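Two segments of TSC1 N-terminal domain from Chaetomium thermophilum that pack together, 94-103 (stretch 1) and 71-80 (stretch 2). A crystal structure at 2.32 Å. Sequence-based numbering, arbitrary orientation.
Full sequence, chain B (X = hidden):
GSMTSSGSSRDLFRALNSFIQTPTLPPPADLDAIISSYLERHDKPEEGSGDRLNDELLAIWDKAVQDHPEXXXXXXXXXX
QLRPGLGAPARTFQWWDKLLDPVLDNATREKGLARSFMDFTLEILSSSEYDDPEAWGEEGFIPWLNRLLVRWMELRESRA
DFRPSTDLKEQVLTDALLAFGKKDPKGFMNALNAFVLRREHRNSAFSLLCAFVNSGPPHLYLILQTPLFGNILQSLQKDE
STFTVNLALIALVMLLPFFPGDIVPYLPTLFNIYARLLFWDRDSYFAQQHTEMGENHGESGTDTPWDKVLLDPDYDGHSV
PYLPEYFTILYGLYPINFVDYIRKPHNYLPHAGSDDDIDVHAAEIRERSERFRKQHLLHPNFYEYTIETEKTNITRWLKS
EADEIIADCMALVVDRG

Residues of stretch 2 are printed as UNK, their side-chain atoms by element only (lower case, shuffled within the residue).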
# COMPACT_ATOMS: atom_id res chain seq x y z
N GLN B 94 -34.47 -32.07 -33.64
CA GLN B 94 -35.57 -32.96 -33.28
C GLN B 94 -35.06 -34.31 -32.81
O GLN B 94 -35.62 -34.91 -31.88
CB GLN B 94 -36.50 -33.12 -34.48
CG GLN B 94 -37.33 -31.90 -34.78
CD GLN B 94 -38.03 -31.99 -36.13
OE1 GLN B 94 -38.21 -33.08 -36.67
NE2 GLN B 94 -38.40 -30.84 -36.68
N TRP B 95 -34.00 -34.82 -33.44
CA TRP B 95 -33.44 -36.10 -33.02
C TRP B 95 -32.64 -35.95 -31.73
O TRP B 95 -32.75 -36.78 -30.82
CB TRP B 95 -32.59 -36.69 -34.13
CG TRP B 95 -33.40 -37.40 -35.17
CD1 TRP B 95 -33.63 -36.99 -36.45
CD2 TRP B 95 -34.11 -38.63 -35.01
NE1 TRP B 95 -34.43 -37.90 -37.10
CE2 TRP B 95 -34.74 -38.92 -36.24
CE3 TRP B 95 -34.27 -39.53 -33.95
CZ2 TRP B 95 -35.52 -40.05 -36.44
CZ3 TRP B 95 -35.04 -40.66 -34.15
CH2 TRP B 95 -35.65 -40.91 -35.38
N TRP B 96 -31.82 -34.90 -31.65
CA TRP B 96 -31.10 -34.60 -30.41
C TRP B 96 -32.08 -34.39 -29.26
O TRP B 96 -31.87 -34.91 -28.15
CB TRP B 96 -30.20 -33.39 -30.63
CG TRP B 96 -29.28 -33.07 -29.48
CD1 TRP B 96 -27.96 -33.38 -29.37
CD2 TRP B 96 -29.60 -32.28 -28.32
NE1 TRP B 96 -27.44 -32.89 -28.20
CE2 TRP B 96 -28.43 -32.21 -27.54
CE3 TRP B 96 -30.76 -31.66 -27.86
CZ2 TRP B 96 -28.39 -31.53 -26.32
CZ3 TRP B 96 -30.72 -30.99 -26.65
CH2 TRP B 96 -29.54 -30.93 -25.90
N ASP B 97 -33.14 -33.62 -29.50
CA ASP B 97 -34.17 -33.43 -28.48
C ASP B 97 -34.85 -34.75 -28.12
O ASP B 97 -35.17 -34.99 -26.95
CB ASP B 97 -35.21 -32.43 -28.99
CG ASP B 97 -36.12 -31.89 -27.90
OD1 ASP B 97 -35.99 -32.33 -26.74
OD2 ASP B 97 -36.97 -31.03 -28.20
N LYS B 98 -35.06 -35.61 -29.11
CA LYS B 98 -35.74 -36.88 -28.88
C LYS B 98 -34.88 -37.86 -28.09
O LYS B 98 -35.41 -38.66 -27.31
CB LYS B 98 -36.17 -37.45 -30.22
CG LYS B 98 -37.02 -38.70 -30.18
CD LYS B 98 -37.35 -39.10 -31.61
CE LYS B 98 -38.32 -40.26 -31.67
NZ LYS B 98 -39.61 -39.96 -31.00
N LEU B 99 -33.56 -37.82 -28.28
CA LEU B 99 -32.65 -38.77 -27.64
C LEU B 99 -32.08 -38.28 -26.32
O LEU B 99 -31.41 -39.06 -25.63
CB LEU B 99 -31.49 -39.11 -28.58
CG LEU B 99 -31.83 -39.69 -29.95
CD1 LEU B 99 -30.58 -40.21 -30.64
CD2 LEU B 99 -32.87 -40.78 -29.85
N LEU B 100 -32.31 -37.02 -25.95
CA LEU B 100 -31.66 -36.45 -24.77
C LEU B 100 -31.99 -37.25 -23.51
O LEU B 100 -31.10 -37.80 -22.85
CB LEU B 100 -32.07 -34.99 -24.59
CG LEU B 100 -31.46 -34.29 -23.38
CD1 LEU B 100 -29.94 -34.34 -23.45
CD2 LEU B 100 -31.94 -32.86 -23.27
N ASP B 101 -33.27 -37.34 -23.16
CA ASP B 101 -33.70 -38.02 -21.94
C ASP B 101 -33.41 -39.52 -21.97
O ASP B 101 -32.99 -40.07 -20.95
CB ASP B 101 -35.19 -37.77 -21.69
CG ASP B 101 -35.48 -36.34 -21.29
OD1 ASP B 101 -34.60 -35.73 -20.65
OD2 ASP B 101 -36.57 -35.83 -21.61
N PRO B 102 -33.62 -40.23 -23.09
CA PRO B 102 -33.19 -41.64 -23.13
C PRO B 102 -31.70 -41.83 -22.88
O PRO B 102 -31.31 -42.79 -22.20
CB PRO B 102 -33.59 -42.08 -24.54
CG PRO B 102 -34.74 -41.23 -24.88
CD PRO B 102 -34.44 -39.89 -24.27
N VAL B 103 -30.85 -40.94 -23.40
CA VAL B 103 -29.42 -41.05 -23.15
C VAL B 103 -29.10 -40.73 -21.70
O VAL B 103 -28.31 -41.44 -21.05
CB VAL B 103 -28.64 -40.14 -24.12
CG1 VAL B 103 -27.21 -39.95 -23.63
CG2 VAL B 103 -28.65 -40.73 -25.52
N UNK B 71 -29.43 -50.87 -28.11
CA UNK B 71 -29.48 -50.38 -29.48
C UNK B 71 -29.58 -48.87 -29.54
O UNK B 71 -29.50 -48.30 -30.64
c UNK B 71 -30.52 -52.54 -30.36
n UNK B 71 -31.56 -55.13 -29.61
c UNK B 71 -30.66 -51.03 -30.22
c UNK B 71 -32.45 -54.14 -30.26
c UNK B 71 -31.69 -53.15 -31.12
N UNK B 72 -29.77 -48.21 -28.40
CA UNK B 72 -29.72 -46.75 -28.38
C UNK B 72 -28.34 -46.28 -28.80
O UNK B 72 -28.19 -45.41 -29.66
c UNK B 72 -30.05 -46.21 -26.98
c UNK B 72 -33.16 -45.85 -24.85
c UNK B 72 -34.14 -46.24 -25.72
c UNK B 72 -31.85 -45.85 -25.27
c UNK B 72 -33.83 -46.61 -27.01
c UNK B 72 -31.49 -46.23 -26.56
o UNK B 72 -35.45 -46.24 -25.29
c UNK B 72 -32.51 -46.61 -27.42
N UNK B 73 -27.30 -46.87 -28.18
CA UNK B 73 -25.93 -46.50 -28.51
C UNK B 73 -25.63 -46.81 -29.97
O UNK B 73 -24.95 -46.03 -30.65
c UNK B 73 -24.96 -47.23 -27.59
N UNK B 74 -26.12 -47.94 -30.47
CA UNK B 74 -25.97 -48.26 -31.88
C UNK B 74 -26.76 -47.28 -32.75
O UNK B 74 -26.27 -46.82 -33.78
c UNK B 74 -26.43 -49.69 -32.15
N UNK B 75 -27.99 -46.94 -32.33
CA UNK B 75 -28.81 -46.01 -33.09
C UNK B 75 -28.18 -44.63 -33.16
O UNK B 75 -28.27 -43.95 -34.19
c UNK B 75 -30.21 -45.93 -32.49
c UNK B 75 -31.77 -45.53 -34.41
c UNK B 75 -32.65 -44.73 -35.12
c UNK B 75 -32.92 -43.45 -34.69
c UNK B 75 -32.32 -42.97 -33.54
c UNK B 75 -31.16 -45.06 -33.26
c UNK B 75 -31.45 -43.78 -32.83
N UNK B 76 -27.54 -44.19 -32.07
CA UNK B 76 -26.89 -42.88 -32.09
C UNK B 76 -25.73 -42.88 -33.07
O UNK B 76 -25.51 -41.89 -33.79
c UNK B 76 -27.64 -42.32 -29.76
c UNK B 76 -26.44 -42.49 -30.67
c UNK B 76 -25.63 -41.20 -30.70
N UNK B 77 -24.98 -43.98 -33.13
CA UNK B 77 -23.88 -44.08 -34.09
C UNK B 77 -24.39 -43.96 -35.52
O UNK B 77 -23.77 -43.30 -36.36
c UNK B 77 -23.13 -45.39 -33.90
N UNK B 78 -25.53 -44.59 -35.82
CA UNK B 78 -26.13 -44.46 -37.14
C UNK B 78 -26.60 -43.03 -37.37
O UNK B 78 -26.43 -42.47 -38.46
c UNK B 78 -27.30 -45.45 -37.29
c UNK B 78 -27.82 -45.42 -38.70
c UNK B 78 -26.86 -46.84 -36.91
N UNK B 79 -27.20 -42.41 -36.35
CA UNK B 79 -27.71 -41.05 -36.50
C UNK B 79 -26.58 -40.05 -36.69
O UNK B 79 -26.76 -39.04 -37.37
c UNK B 79 -30.34 -39.59 -36.65
c UNK B 79 -28.56 -40.69 -35.28
c UNK B 79 -29.47 -39.47 -35.41
c UNK B 79 -30.33 -39.38 -34.17
N UNK B 80 -25.41 -40.31 -36.10
CA UNK B 80 -24.27 -39.42 -36.29
C UNK B 80 -23.78 -39.45 -37.73
O UNK B 80 -23.51 -38.39 -38.32
c UNK B 80 -19.97 -40.16 -32.74
c UNK B 80 -22.43 -40.10 -32.92
n UNK B 80 -18.79 -39.69 -33.10
c UNK B 80 -23.14 -39.80 -35.33
c UNK B 80 -23.48 -39.56 -33.87
n UNK B 80 -20.04 -41.15 -31.86
n UNK B 80 -21.08 -39.65 -33.25

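Position 71 carries four carbons in an unbranched row that ends in a nitrogen. That is a lysine chain. Its side chain is out of reach of stretch 1 and takes no part in the contact. The residue is Lys71.

Position 72 has one carbon, then a ring of six carbons bearing one oxygen. A phenol fits, and no other standard side chain does. The CA-to-CB bond points toward stretch 1, and a ring carbon touches Pro102. The residue is Tyr72, and its CE2 lies 3.8 Å from Pro102 CB. The approach is apolar and oblique to the ring.

Position 73 has a single side-chain carbon. It points away from stretch 1 and touches nothing there. The residue is Ala73.

Position 74 also has one carbon, out of reach of stretch 1. The residue is Ala74.

Position 75 has one carbon followed by a ring of six carbons, with no oxygen. The bond from CA to CB points toward stretch 1. The ring meets Trp95 and Leu99. The residue is Phe75. Its CZ lies 3.5 Å from Trp95 CZ3, and its CD2 lies 4.3 Å from Leu99 CD1. Both partner atoms sit at the edge of the Phe75 ring, near its plane. The six-membered ring of Trp95 and the Phe75 ring form an oblique aromatic pair, with their planes at 53°.

Position 76 has three carbons, one carrying the other two. Branching at the first carbon marks a valine. The CA-to-CB bond points sideways, yet one methyl still reaches Leu99. The residue is Val76, and its CG2 is 3.7 Å from Leu99 CD1.

Position 77 has one carbon and lies out of reach of stretch 1. The residue is Ala77.

Position 78 again has one carbon carrying two more. It is buried but does not reach stretch 1. The residue is Val78.

Position 79 has four carbons, forked at the second, as in leucine. Its CA-to-CB bond points toward stretch 1. The residue is Leu79. Its CD2 lies 3.5 Å from Trp95 CB and 3.6 Å from Leu99 CD1. Its CD1 sits over one face of the Trp95 indole, 4.1 Å from the centroid of the five-membered ring, in a CH-pi contact.

Position 80 has three carbons, a nitrogen, then a carbon carrying two more nitrogens. This is a guanidinium chain. It makes no contact with stretch 1. The residue is Arg80. Its NE and NH2 are hydrogen-bonded elsewhere in the structure.

The two helices run roughly antiparallel, at 152°, with axes 11.4 Å apart at closest approach. No hydrogen bond crosses between them, so the contact rests on apolar packing. Trp95, Leu99 and Pro102 meet Leu79, Phe75, Val76 and Tyr72. The antiparallel course sets the order: Trp95 meets Leu79 near one end, and Pro102 meets Tyr72 near the other. Leu99 lies between, its CD1 touching three residues. The contact buries 353 Å², both sides summed.

Stretch 2, residues 71-80: KYAAFVAVLR
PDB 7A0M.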